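Local coordinates for penicillin binding protein 2X (Streptococcus thermophilus, PDB 5U47) that probably forms the peptide cross-links between glycan strands of the septal cell wall, as a transpeptidase that beta-lactams inactivate by acylation, at residues G33-R38 with V42-S47; T140-P145 with G155-I160; K369-Y374 with A404-G409. The protein carries 1 engineered substitution. All blocks are in the same frame, centred on the assembly; numbering follows the deposited sequence. Where two conformers were deposited one is given.

Overall arrangement
Contact 1 comes first along the chain, then contact 2, then contact 3. Contacts 1 and 2 both fall within the dimerisation-domain range, with centres about 10 Å apart. They are joined through one sheet, where strand 42-55 pairs antiparallel with strand 134-143. Arg142 of contact 2 reaches back to Gly33 and Asp46, and Tyr144 packs on Ala44. Contact 3 lies in the transpeptidase range, on the other side of the chain's centre. Its centre is about 43 Å from that of contact 1 and about 44 Å from that of contact 2. Contacts 1 and 2 thus join neighbouring strands of the N-terminal region, while contact 3 packs two helices of the region that probably carries the cross-linking activity.

Contact 1: residues G33-R38 with V42-S47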
ATOM      1  N   GLY A  33     -10.862  -2.307  14.756  1.00 25.11           N
ATOM      2  CA  GLY A  33      -9.464  -2.367  15.081  1.00 24.25           C
ATOM      3  C   GLY A  33      -8.764  -1.054  14.811  1.00 24.03           C
ATOM      4  O   GLY A  33      -9.208  -0.254  13.990  1.00 22.63           O
ATOM      5  N   THR A  34      -7.681  -0.837  15.543  1.00 23.99           N
ATOM      6  CA  THR A  34      -6.874   0.353  15.403  1.00 24.01           C
ATOM      7  C   THR A  34      -5.793   0.068  14.380  1.00 23.48           C
ATOM      8  O   THR A  34      -5.284  -1.050  14.319  1.00 23.92           O
ATOM      9  CB  THR A  34      -6.234   0.710  16.756  1.00 24.31           C
ATOM     10  OG1 THR A  34      -7.258   1.105  17.646  1.00 25.26           O
ATOM     11  CG2 THR A  34      -5.230   1.845  16.646  1.00 24.64           C
ATOM     12  N   ILE A  35      -5.447   1.087  13.599  1.00 22.84           N
ATOM     13  CA  ILE A  35      -4.359   1.016  12.632  1.00 22.39           C
ATOM     14  C   ILE A  35      -3.228   1.821  13.231  1.00 22.37           C
ATOM     15  O   ILE A  35      -3.412   3.018  13.576  1.00 23.12           O
ATOM     16  CB  ILE A  35      -4.751   1.599  11.258  1.00 22.30           C
ATOM     17  CG1 ILE A  35      -5.911   0.790  10.672  1.00 22.66           C
ATOM     18  CG2 ILE A  35      -3.554   1.552  10.304  1.00 22.26           C
ATOM     19  CD1 ILE A  35      -6.581   1.437   9.475  1.00 23.07           C
ATOM     20  N   TYR A  36      -2.077   1.172  13.355  1.00 21.58           N
ATOM     21  CA  TYR A  36      -0.880   1.759  13.937  1.00 22.03           C
ATOM     22  C   TYR A  36       0.265   1.862  12.938  1.00 21.51           C
ATOM     23  O   TYR A  36       0.260   1.221  11.876  1.00 21.61           O
ATOM     24  CB  TYR A  36      -0.366   0.854  15.067  1.00 22.69           C
ATOM     25  CG  TYR A  36      -1.251   0.685  16.285  1.00 23.33           C
ATOM     26  CD1 TYR A  36      -1.356   1.692  17.243  1.00 23.96           C
ATOM     27  CD2 TYR A  36      -1.924  -0.504  16.519  1.00 24.13           C
ATOM     28  CE1 TYR A  36      -2.116   1.525  18.382  1.00 24.94           C
ATOM     29  CE2 TYR A  36      -2.704  -0.683  17.648  1.00 25.34           C
ATOM     30  CZ  TYR A  36      -2.794   0.337  18.578  1.00 25.82           C
ATOM     31  OH  TYR A  36      -3.565   0.177  19.678  1.00 27.26           O
ATOM     32  N   ASP A  37       1.271   2.642  13.290  1.00 21.27           N
ATOM     33  CA  ASP A  37       2.478   2.630  12.540  1.00 21.95           C
ATOM     34  C   ASP A  37       3.288   1.408  13.097  1.00 22.22           C
ATOM     35  O   ASP A  37       2.795   0.665  13.967  1.00 22.72           O
ATOM     36  CB  ASP A  37       3.234   3.976  12.595  1.00 22.44           C
ATOM     37  CG  ASP A  37       4.215   4.079  13.761  1.00 23.05           C
ATOM     38  OD1 ASP A  37       3.996   3.462  14.814  1.00 23.99           O
ATOM     39  OD2 ASP A  37       5.206   4.801  13.595  1.00 23.36           O
ATOM     40  N   ARG A  38       4.505   1.219  12.621  1.00 22.77           N
ATOM     41  CA  ARG A  38       5.313   0.040  12.992  1.00 24.31           C
ATOM     42  C   ARG A  38       5.689  -0.063  14.479  1.00 26.76           C
ATOM     43  O   ARG A  38       6.016  -1.156  14.947  1.00 27.59           O
ATOM     44  CB  ARG A  38       6.570  -0.035  12.112  1.00 24.05           C
ATOM     45  CG  ARG A  38       7.583   1.069  12.386  1.00 24.05           C
ATOM     46  CD  ARG A  38       8.691   1.095  11.359  1.00 23.80           C
ATOM     47  NE  ARG A  38       9.516  -0.117  11.393  1.00 24.25           N
ATOM     48  CZ  ARG A  38       9.452  -1.150  10.547  1.00 24.45           C
ATOM     49  NH1 ARG A  38       8.631  -1.155   9.492  1.00 23.56           N
ATOM     50  NH2 ARG A  38      10.288  -2.175  10.723  1.00 24.85           N
ATOM     51  N   VAL A  42      -0.664   5.674  16.867  1.00 24.51           N
ATOM     52  CA  VAL A  42      -2.034   5.561  16.336  1.00 24.89           C
ATOM     53  C   VAL A  42      -2.207   6.331  15.027  1.00 23.79           C
ATOM     54  O   VAL A  42      -1.843   7.519  14.949  1.00 23.40           O
ATOM     55  CB  VAL A  42      -3.082   6.033  17.368  1.00 25.89           C
ATOM     56  CG1 VAL A  42      -4.499   6.008  16.777  1.00 26.05           C
ATOM     57  CG2 VAL A  42      -3.021   5.167  18.623  1.00 27.19           C
ATOM     58  N   LEU A  43      -2.698   5.632  13.998  1.00 22.41           N
ATOM     59  CA  LEU A  43      -2.991   6.242  12.689  1.00 22.39           C
ATOM     60  C   LEU A  43      -4.487   6.390  12.442  1.00 22.78           C
ATOM     61  O   LEU A  43      -4.912   7.367  11.802  1.00 22.12           O
ATOM     62  CB  LEU A  43      -2.365   5.453  11.537  1.00 22.32           C
ATOM     63  CG  LEU A  43      -0.868   5.169  11.633  1.00 22.10           C
ATOM     64  CD1 LEU A  43      -0.368   4.463  10.375  1.00 21.72           C
ATOM     65  CD2 LEU A  43      -0.067   6.444  11.912  1.00 22.16           C
ATOM     66  N   ALA A  44      -5.266   5.416  12.925  1.00 22.34           N
ATOM     67  CA  ALA A  44      -6.722   5.437  12.830  1.00 23.37           C
ATOM     68  C   ALA A  44      -7.311   4.630  13.992  1.00 23.94           C
ATOM     69  O   ALA A  44      -6.889   3.500  14.243  1.00 22.02           O
ATOM     70  CB  ALA A  44      -7.218   4.859  11.501  1.00 23.44           C
ATOM     71  N   GLU A  45      -8.277   5.210  14.688  1.00 25.15           N
ATOM     72  CA  GLU A  45      -8.908   4.533  15.798  1.00 28.04           C
ATOM     73  C   GLU A  45     -10.327   5.016  15.988  1.00 28.27           C
ATOM     74  O   GLU A  45     -10.688   6.131  15.568  1.00 25.66           O
ATOM     75  CB  GLU A  45      -8.119   4.729  17.106  1.00 30.88           C
ATOM     76  CG  GLU A  45      -8.066   6.169  17.616  1.00 34.65           C
ATOM     77  CD  GLU A  45      -7.429   6.299  19.014  1.00 38.27           C
ATOM     78  OE1 GLU A  45      -7.102   5.275  19.656  1.00 40.27           O
ATOM     79  OE2 GLU A  45      -7.248   7.443  19.473  1.00 44.60           O
ATOM     80  N   ASP A  46     -11.123   4.162  16.624  1.00 28.65           N
ATOM     81  CA  ASP A  46     -12.507   4.488  16.940  1.00 30.55           C
ATOM     82  C   ASP A  46     -12.585   5.506  18.057  1.00 31.46           C
ATOM     83  O   ASP A  46     -11.750   5.516  18.951  1.00 31.71           O
ATOM     84  CB  ASP A  46     -13.302   3.237  17.381  1.00 30.39           C
ATOM     85  CG  ASP A  46     -13.724   2.363  16.226  1.00 31.70           C
ATOM     86  OD1 ASP A  46     -13.248   2.616  15.095  1.00 30.99           O
ATOM     87  OD2 ASP A  46     -14.552   1.414  16.445  1.00 32.94           O
ATOM     88  N   SER A  47     -13.603   6.355  17.974  1.00 33.05           N
ATOM     89  CA  SER A  47     -13.906   7.361  18.978  1.00 35.73           C
ATOM     90  C   SER A  47     -15.418   7.342  19.214  1.00 36.09           C
ATOM     91  O   SER A  47     -16.211   7.473  18.266  1.00 34.74           O
ATOM     92  CB  SER A  47     -13.453   8.730  18.495  1.00 37.39           C
ATOM     93  OG  SER A  47     -13.905   9.762  19.318  1.00 41.05           O
TER
HETATM   94  O   HOH W   1      -9.912   1.500  17.156  1.00 28.38           O
HETATM   95  O   HOH W   2      -6.803   2.705  19.682  1.00 42.52           O
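A classic beta bulge marks the antiparallel hairpin of strands 35-36 and 42-55, where Leu43 and Ala44 together face Ile35. The carbonyl oxygen of Ile35 is held by two amides. Leu43 N reaches Ile35 O at 2.7 Å, in the carbonyl plane, with a C=O...N angle of 156°. Ala44 N reaches Ile35 O at 3.1 Å, tilted out of that plane and more bent, at 140°. The return bond runs from Ile35 N to Ala44 O, 2.9 Å.

The extra residue shifts the register by one between Ile35 and Tyr36. Ile35 and Ala44 form a hydrogen-bonded pair, with Ile35 CD1 4.0 Å from Ala44 CB. On the other face of the sheet, Tyr36 and Val42 are a non-hydrogen-bonded pair. Tyr36 CE1 lies 3.8 Å from Val42 CG2, and the two side chains meet at a slant. Leu43, at the bulge, points its side chain toward the first strand. Its CD1 lies 3.6 Å from Tyr36 O, and its CG rests near the amide of Asp37.

This hairpin lies in the dimerisation-domain range. Strand 35-36 also pairs in parallel with strand 217-220. From that strand Thr220 OG1 bonds to Tyr36 O. Asp37 OD1 accepts from Asn39 N and Asn41 N in the hairpin loop, and OD2 from Ala224 N.

Thr34 divides its two branches. With chi1 at -67°, CG2 is anti to the backbone N and lies 3.4 Å above the plane of the Tyr36 ring, toward its rim. OG1 lies beside the N and is hydrogen-bonded to two waters. One water accepts from Asp46 N. The other is 2.6 Å from Thr34 OG1 and donates to Glu45 OE1.

Contact 2: residues T140-P145 with G155-I160; sequences TSRMYP and GRAEPI
With chi1 at -64°, Tyr144 sets CG trans to its carbonyl carbon and sends the ring toward Ala157. The side chain of Arg156 folds at chi2 and again at chi3, which brings its far end back to the same ring. Tyr144 OH accepts a hydrogen bond from Ala157 N at 3.0 Å. The N-H...O angle is 146°, so the bond is somewhat bent, and the amide lies at the ring edge, near its plane. Arg156 crosses the ring at a slant. Its NH1 is 3.6 Å from Tyr144 CE1, and its CD is 3.8 Å from that same CE1. The guanidinium and ring planes are 28° apart. Gly155 O is 3.5 Å from Tyr144 CE2, across the hydroxyl from CE1.

The contact joins the end of strand 134-143 to the start of strand 157-161. These strands belong to different sheets: the first pairs with strand 42-55, the second forms a two-stranded antiparallel sheet with 168-172. A water bridges the two backbones, accepting from Arg142 N and donating to Ala157 O, 2.9 Å from that oxygen. Arg142 CG also packs against Ala157 CB, while its guanidinium turns to Glu177, Asp46 and Gly33.

A salt bridge to Glu158, in plane at the guanidinium edge, holds Arg156. It grips the carboxylate side-on, with NE 2.8 Å from Glu158 OE2 and NH2 3.0 Å from Glu158 OE1. NE meets OE2 from above the carboxylate plane, while NH2 meets OE1 on its syn side, though somewhat out of that plane. NH1 of Arg156 is taken by Ser269 O.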
ATOM      1  N   THR A 140     -20.249   6.110  17.061  1.00 37.97           N
ATOM      2  CA  THR A 140     -18.836   5.920  16.834  1.00 37.77           C
ATOM      3  C   THR A 140     -18.385   6.583  15.555  1.00 37.25           C
ATOM      4  O   THR A 140     -19.049   6.454  14.522  1.00 38.50           O
ATOM      5  CB  THR A 140     -18.534   4.416  16.760  1.00 39.05           C
ATOM      6  OG1 THR A 140     -18.930   3.816  17.988  1.00 41.15           O
ATOM      7  CG2 THR A 140     -17.079   4.160  16.551  1.00 39.22           C
ATOM      8  N   SER A 141     -17.265   7.304  15.632  1.00 35.63           N
ATOM      9  CA  SER A 141     -16.634   7.879  14.447  1.00 34.97           C
ATOM     10  C   SER A 141     -15.179   7.395  14.394  1.00 32.27           C
ATOM     11  O   SER A 141     -14.626   6.910  15.387  1.00 31.27           O
ATOM     12  CB  SER A 141     -16.702   9.410  14.472  1.00 36.30           C
ATOM     13  OG  SER A 141     -16.020   9.905  15.604  1.00 37.00           O
ATOM     14  N   ARG A 142     -14.570   7.511  13.226  1.00 30.84           N
ATOM     15  CA  ARG A 142     -13.194   7.089  13.033  1.00 29.59           C
ATOM     16  C   ARG A 142     -12.319   8.337  13.118  1.00 30.17           C
ATOM     17  O   ARG A 142     -12.584   9.309  12.431  1.00 30.16           O
ATOM     18  CB  ARG A 142     -13.063   6.437  11.668  1.00 28.67           C
ATOM     19  CG  ARG A 142     -11.786   5.658  11.423  1.00 27.65           C
ATOM     20  CD  ARG A 142     -11.731   4.383  12.267  1.00 26.95           C
ATOM     21  NE  ARG A 142     -10.763   3.436  11.738  1.00 25.52           N
ATOM     22  CZ  ARG A 142     -10.279   2.382  12.397  1.00 25.91           C
ATOM     23  NH1 ARG A 142     -10.649   2.099  13.665  1.00 26.28           N
ATOM     24  NH2 ARG A 142      -9.424   1.595  11.789  1.00 24.58           N
ATOM     25  N   MET A 143     -11.297   8.295  13.970  0.60 27.19           N
ATOM     26  CA  MET A 143     -10.379   9.420  14.183  0.60 29.03           C
ATOM     27  C   MET A 143      -9.026   9.133  13.503  0.60 26.20           C
ATOM     28  O   MET A 143      -8.510   8.025  13.621  0.60 24.61           O
ATOM     29  CB  MET A 143     -10.183   9.627  15.693  0.60 32.31           C
ATOM     30  CG  MET A 143      -9.159  10.690  16.063  0.60 36.63           C
ATOM     31  SD  MET A 143      -8.832  10.797  17.830  0.60 44.52           S
ATOM     32  CE  MET A 143      -7.473  11.968  17.795  0.60 40.32           C
ATOM     33  N   TYR A 144      -8.456  10.140  12.832  1.00 25.18           N
ATOM     34  CA  TYR A 144      -7.177  10.020  12.110  1.00 23.88           C
ATOM     35  C   TYR A 144      -6.302  11.127  12.703  1.00 24.02           C
ATOM     36  O   TYR A 144      -6.240  12.238  12.161  1.00 25.19           O
ATOM     37  CB  TYR A 144      -7.397  10.182  10.591  1.00 24.08           C
ATOM     38  CG  TYR A 144      -8.250   9.088   9.985  1.00 23.39           C
ATOM     39  CD1 TYR A 144      -9.640   9.191   9.956  1.00 23.88           C
ATOM     40  CD2 TYR A 144      -7.663   7.923   9.462  1.00 23.76           C
ATOM     41  CE1 TYR A 144     -10.420   8.178   9.401  1.00 23.66           C
ATOM     42  CE2 TYR A 144      -8.432   6.913   8.911  1.00 23.21           C
ATOM     43  CZ  TYR A 144      -9.808   7.043   8.880  1.00 23.98           C
ATOM     44  OH  TYR A 144     -10.564   6.011   8.352  1.00 25.09           O
ATOM     45  N   PRO A 145      -5.619  10.829  13.818  1.00 24.66           N
ATOM     46  CA  PRO A 145      -4.916  11.857  14.611  1.00 25.93           C
ATOM     47  C   PRO A 145      -3.824  12.654  13.927  1.00 25.81           C
ATOM     48  O   PRO A 145      -3.539  13.786  14.362  1.00 25.91           O
ATOM     49  CB  PRO A 145      -4.284  11.060  15.758  1.00 26.90           C
ATOM     50  CG  PRO A 145      -4.964   9.736  15.757  1.00 26.60           C
ATOM     51  CD  PRO A 145      -5.413   9.479  14.373  1.00 24.58           C
ATOM     52  N   GLY A 155      -6.871   5.443   3.656  1.00 21.70           N
ATOM     53  CA  GLY A 155      -8.255   5.401   3.265  1.00 22.92           C
ATOM     54  C   GLY A 155      -9.151   5.849   4.409  1.00 23.50           C
ATOM     55  O   GLY A 155      -8.683   6.391   5.421  1.00 23.11           O
ATOM     56  N   ARG A 156     -10.450   5.612   4.236  1.00 25.29           N
ATOM     57  CA  ARG A 156     -11.482   6.024   5.198  1.00 25.77           C
ATOM     58  C   ARG A 156     -12.461   4.901   5.522  1.00 25.78           C
ATOM     59  O   ARG A 156     -12.801   4.101   4.648  1.00 24.03           O
ATOM     60  CB  ARG A 156     -12.308   7.177   4.602  1.00 27.23           C
ATOM     61  CG  ARG A 156     -11.621   8.542   4.583  1.00 28.20           C
ATOM     62  CD  ARG A 156     -11.609   9.221   5.947  1.00 29.35           C
ATOM     63  NE  ARG A 156     -12.983   9.523   6.376  1.00 34.07           N
ATOM     64  CZ  ARG A 156     -13.326  10.281   7.425  1.00 34.37           C
ATOM     65  NH1 ARG A 156     -12.413  10.864   8.194  1.00 32.90           N
ATOM     66  NH2 ARG A 156     -14.614  10.464   7.699  1.00 35.07           N
ATOM     67  N   ALA A 157     -12.877   4.860   6.784  1.00 25.13           N
ATOM     68  CA  ALA A 157     -13.960   4.000   7.268  1.00 26.14           C
ATOM     69  C   ALA A 157     -15.042   5.022   7.644  1.00 28.22           C
ATOM     70  O   ALA A 157     -14.745   6.046   8.280  1.00 29.51           O
ATOM     71  CB  ALA A 157     -13.533   3.194   8.466  1.00 25.78           C
ATOM     72  N   GLU A 158     -16.275   4.779   7.210  1.00 29.41           N
ATOM     73  CA  GLU A 158     -17.367   5.724   7.412  1.00 30.90           C
ATOM     74  C   GLU A 158     -18.539   5.026   8.089  1.00 32.39           C
ATOM     75  O   GLU A 158     -18.698   3.825   7.935  1.00 30.21           O
ATOM     76  CB  GLU A 158     -17.848   6.252   6.054  1.00 32.76           C
ATOM     77  CG  GLU A 158     -16.790   6.897   5.154  1.00 34.21           C
ATOM     78  CD  GLU A 158     -16.269   8.223   5.688  1.00 34.50           C
ATOM     79  OE1 GLU A 158     -16.801   8.725   6.707  1.00 34.82           O
ATOM     80  OE2 GLU A 158     -15.309   8.763   5.091  1.00 34.96           O
ATOM     81  N   PRO A 159     -19.379   5.788   8.815  1.00 33.39           N
ATOM     82  CA  PRO A 159     -20.538   5.170   9.452  1.00 35.08           C
ATOM     83  C   PRO A 159     -21.615   4.867   8.420  1.00 36.54           C
ATOM     84  O   PRO A 159     -22.022   5.753   7.682  1.00 36.99           O
ATOM     85  CB  PRO A 159     -21.006   6.226  10.454  1.00 34.98           C
ATOM     86  CG  PRO A 159     -20.517   7.521   9.919  1.00 35.13           C
ATOM     87  CD  PRO A 159     -19.329   7.242   9.035  1.00 33.65           C
ATOM     88  N   ILE A 160     -22.048   3.610   8.366  1.00 37.65           N
ATOM     89  CA  ILE A 160     -23.062   3.165   7.411  1.00 40.51           C
ATOM     90  C   ILE A 160     -24.275   2.633   8.175  1.00 42.37           C
ATOM     91  O   ILE A 160     -24.124   1.827   9.110  1.00 39.73           O
ATOM     92  CB  ILE A 160     -22.481   2.080   6.479  1.00 40.17           C
ATOM     93  CG1 ILE A 160     -21.280   2.626   5.685  1.00 41.58           C
ATOM     94  CG2 ILE A 160     -23.534   1.544   5.530  1.00 42.72           C
ATOM     95  CD1 ILE A 160     -21.587   3.770   4.736  1.00 42.42           C
TER
HETATM   96  O   HOH W   3     -15.958   7.520  10.469  1.00 46.72           O

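Contact 3: residues K369-Y374 with A404-G409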
ATOM      1  N   LYS A 369      13.254 -11.557 -27.647  1.00 45.06           N
ATOM      2  CA  LYS A 369      12.845 -12.723 -26.858  1.00 44.37           C
ATOM      3  C   LYS A 369      13.445 -12.695 -25.445  1.00 42.83           C
ATOM      4  O   LYS A 369      12.723 -12.891 -24.438  1.00 40.59           O
ATOM      5  CB  LYS A 369      13.249 -14.001 -27.593  1.00 47.11           C
ATOM      6  CG  LYS A 369      13.089 -15.294 -26.828  1.00 47.85           C
ATOM      7  CD  LYS A 369      13.611 -16.445 -27.675  1.00 50.97           C
ATOM      8  CE  LYS A 369      13.789 -17.719 -26.869  1.00 52.16           C
ATOM      9  NZ  LYS A 369      12.553 -18.106 -26.146  1.00 54.03           N
ATOM     10  N   VAL A 370      14.754 -12.452 -25.380  1.00 40.84           N
ATOM     11  CA  VAL A 370      15.474 -12.385 -24.107  1.00 40.20           C
ATOM     12  C   VAL A 370      14.963 -11.218 -23.246  1.00 39.12           C
ATOM     13  O   VAL A 370      14.581 -11.417 -22.089  1.00 37.67           O
ATOM     14  CB  VAL A 370      17.003 -12.286 -24.333  1.00 40.72           C
ATOM     15  CG1 VAL A 370      17.729 -11.973 -23.026  1.00 40.48           C
ATOM     16  CG2 VAL A 370      17.542 -13.593 -24.933  1.00 42.82           C
ATOM     17  N   TRP A 371      14.938 -10.013 -23.808  1.00 37.30           N
ATOM     18  CA  TRP A 371      14.443  -8.853 -23.063  1.00 36.14           C
ATOM     19  C   TRP A 371      13.011  -9.069 -22.556  1.00 36.26           C
ATOM     20  O   TRP A 371      12.707  -8.782 -21.386  1.00 34.92           O
ATOM     21  CB  TRP A 371      14.552  -7.566 -23.893  1.00 35.74           C
ATOM     22  CG  TRP A 371      13.956  -6.325 -23.236  1.00 34.48           C
ATOM     23  CD1 TRP A 371      13.049  -5.463 -23.785  1.00 35.20           C
ATOM     24  CD2 TRP A 371      14.197  -5.846 -21.898  1.00 33.17           C
ATOM     25  NE1 TRP A 371      12.719  -4.468 -22.877  1.00 34.35           N
ATOM     26  CE2 TRP A 371      13.413  -4.683 -21.717  1.00 32.67           C
ATOM     27  CE3 TRP A 371      15.000  -6.289 -20.837  1.00 32.94           C
ATOM     28  CZ2 TRP A 371      13.412  -3.960 -20.521  1.00 31.27           C
ATOM     29  CZ3 TRP A 371      14.991  -5.579 -19.651  1.00 32.17           C
ATOM     30  CH2 TRP A 371      14.208  -4.423 -19.501  1.00 31.32           C
ATOM     31  N   SER A 372      12.141  -9.582 -23.413  1.00 36.91           N
ATOM     32  CA  SER A 372      10.755  -9.806 -23.037  1.00 38.49           C
ATOM     33  C   SER A 372      10.643 -10.819 -21.856  1.00 38.39           C
ATOM     34  O   SER A 372       9.766 -10.686 -20.969  1.00 35.50           O
ATOM     35  CB  SER A 372       9.945 -10.256 -24.255  1.00 41.24           C
ATOM     36  OG  SER A 372       8.611 -10.582 -23.884  1.00 43.90           O
ATOM     37  N   ASN A 373      11.553 -11.790 -21.841  1.00 38.58           N
ATOM     38  CA  ASN A 373      11.607 -12.770 -20.772  1.00 39.11           C
ATOM     39  C   ASN A 373      12.110 -12.119 -19.469  1.00 36.84           C
ATOM     40  O   ASN A 373      11.666 -12.498 -18.387  1.00 35.84           O
ATOM     41  CB  ASN A 373      12.509 -13.939 -21.153  1.00 40.13           C
ATOM     42  CG  ASN A 373      12.401 -15.087 -20.181  1.00 39.87           C
ATOM     43  OD1 ASN A 373      13.377 -15.437 -19.517  1.00 39.06           O
ATOM     44  ND2 ASN A 373      11.195 -15.650 -20.051  1.00 39.73           N
ATOM     45  N   TYR A 374      13.049 -11.169 -19.569  1.00 36.43           N
ATOM     46  CA  TYR A 374      13.513 -10.440 -18.366  1.00 35.79           C
ATOM     47  C   TYR A 374      12.381  -9.640 -17.751  1.00 34.14           C
ATOM     48  O   TYR A 374      12.251  -9.607 -16.527  1.00 33.81           O
ATOM     49  CB  TYR A 374      14.745  -9.551 -18.611  1.00 34.97           C
ATOM     50  CG  TYR A 374      16.059 -10.297 -18.506  1.00 35.41           C
ATOM     51  CD1 TYR A 374      16.554 -10.686 -17.264  1.00 35.04           C
ATOM     52  CD2 TYR A 374      16.820 -10.612 -19.642  1.00 37.53           C
ATOM     53  CE1 TYR A 374      17.748 -11.378 -17.147  1.00 34.60           C
ATOM     54  CE2 TYR A 374      18.021 -11.302 -19.531  1.00 35.96           C
ATOM     55  CZ  TYR A 374      18.478 -11.681 -18.280  1.00 37.28           C
ATOM     56  OH  TYR A 374      19.666 -12.370 -18.141  1.00 36.86           O
ATOM     57  N   ALA A 404      11.072  -2.893 -27.984  1.00 36.49           N
ATOM     58  CA  ALA A 404      12.259  -2.028 -28.074  1.00 37.09           C
ATOM     59  C   ALA A 404      12.082  -0.772 -27.209  1.00 36.33           C
ATOM     60  O   ALA A 404      12.974  -0.381 -26.468  1.00 36.52           O
ATOM     61  CB  ALA A 404      12.535  -1.631 -29.515  1.00 38.64           C
ATOM     62  N   GLN A 405      10.928  -0.134 -27.328  1.00 36.74           N
ATOM     63  CA  GLN A 405      10.641   1.081 -26.562  1.00 35.92           C
ATOM     64  C   GLN A 405      10.655   0.830 -25.066  1.00 33.82           C
ATOM     65  O   GLN A 405      11.040   1.706 -24.305  1.00 33.22           O
ATOM     66  CB  GLN A 405       9.280   1.652 -26.955  1.00 37.25           C
ATOM     67  CG  GLN A 405       9.232   2.268 -28.353  1.00 40.41           C
ATOM     68  CD  GLN A 405       7.817   2.602 -28.797  1.00 42.18           C
ATOM     69  OE1 GLN A 405       6.845   1.922 -28.418  1.00 44.72           O
ATOM     70  NE2 GLN A 405       7.692   3.623 -29.620  1.00 47.00           N
ATOM     71  N   SER A 406      10.214  -0.361 -24.652  1.00 32.80           N
ATOM     72  CA  SER A 406      10.175  -0.716 -23.235  1.00 32.88           C
ATOM     73  C   SER A 406      11.558  -0.645 -22.584  1.00 32.67           C
ATOM     74  O   SER A 406      11.642  -0.504 -21.353  1.00 31.54           O
ATOM     75  CB  SER A 406       9.557  -2.114 -23.011  1.00 31.90           C
ATOM     76  OG  SER A 406      10.407  -3.138 -23.501  1.00 33.43           O
ATOM     77  N   SER A 407      12.619  -0.710 -23.405  1.00 33.79           N
ATOM     78  CA  SER A 407      13.999  -0.626 -22.908  1.00 34.63           C
ATOM     79  C   SER A 407      14.277   0.730 -22.242  1.00 34.08           C
ATOM     80  O   SER A 407      15.190   0.835 -21.425  1.00 34.68           O
ATOM     81  CB  SER A 407      15.021  -0.893 -24.021  1.00 36.13           C
ATOM     82  OG  SER A 407      15.087   0.190 -24.933  1.00 38.13           O
ATOM     83  N   PHE A 408      13.506   1.755 -22.614  1.00 33.58           N
ATOM     84  CA  PHE A 408      13.568   3.068 -21.959  1.00 33.15           C
ATOM     85  C   PHE A 408      12.213   3.414 -21.313  1.00 31.16           C
ATOM     86  O   PHE A 408      11.903   4.564 -21.054  1.00 32.14           O
ATOM     87  CB  PHE A 408      14.125   4.185 -22.865  1.00 34.31           C
ATOM     88  CG  PHE A 408      13.502   4.267 -24.225  1.00 35.53           C
ATOM     89  CD1 PHE A 408      14.017   3.516 -25.278  1.00 37.30           C
ATOM     90  CD2 PHE A 408      12.448   5.138 -24.481  1.00 35.03           C
ATOM     91  CE1 PHE A 408      13.463   3.594 -26.547  1.00 38.15           C
ATOM     92  CE2 PHE A 408      11.896   5.229 -25.756  1.00 36.84           C
ATOM     93  CZ  PHE A 408      12.398   4.452 -26.787  1.00 37.31           C
ATOM     94  N   GLY A 409      11.418   2.388 -21.049  1.00 30.13           N
ATOM     95  CA  GLY A 409      10.154   2.560 -20.342  1.00 28.60           C
ATOM     96  C   GLY A 409       8.996   3.223 -21.047  1.00 30.00           C
ATOM     97  O   GLY A 409       8.188   3.882 -20.394  1.00 29.22           O
TER
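Trp371 on helix 368-377 faces Ser406 and Ser407, where helix 400-405 runs out into a Schellman motif. Its CB points toward that segment, and chi1 of 175° swings CG away from the backbone N. The indole is thereby carried across the gap with its five-membered ring leading. CD1 comes within 3.5 Å of Ser406 OG. Next along the ring, NE1 donates a hydrogen bond to Ser406 OG at 2.7 Å. The bond is moderately bent, 150° at the hydrogen, and the oxygen sits near the ring edge, tilted a little from the indole plane. CE2 is 3.8 Å from Ser406 OG. Farther round, CZ2 comes near backbone, 4.0 Å from Ser406 O. The buried hydroxyl of Ser406 is held twice, since OG also donates to Ile403 O in the preceding turn. That commits its proton, and OG accepts from the indole N-H.

Both helices belong to the transpeptidase range, and helix 356-366 contributes Glu363 to the packing on Trp371. In the Schellman motif Gly409, with positive phi, is the C-prime residue: Gly409 N bonds to Ser406 O at 2.9 Å, inside the bond from the next residue to Gln405 O. The Ser407 side chain lies near, without touching, residues of a probable SxxK motif of the penicillin-binding fold. Its neighbour Phe408 packs on Lys298 of that motif. Ser407 CB is 4.4 Å from Trp371 NE1. Its hydroxyl turns back along its own segment, and Ser407 OG donates to Ala404 O at 2.7 Å, almost straight in line with the carbonyl at 173°, sharing that oxygen with Ser407 N.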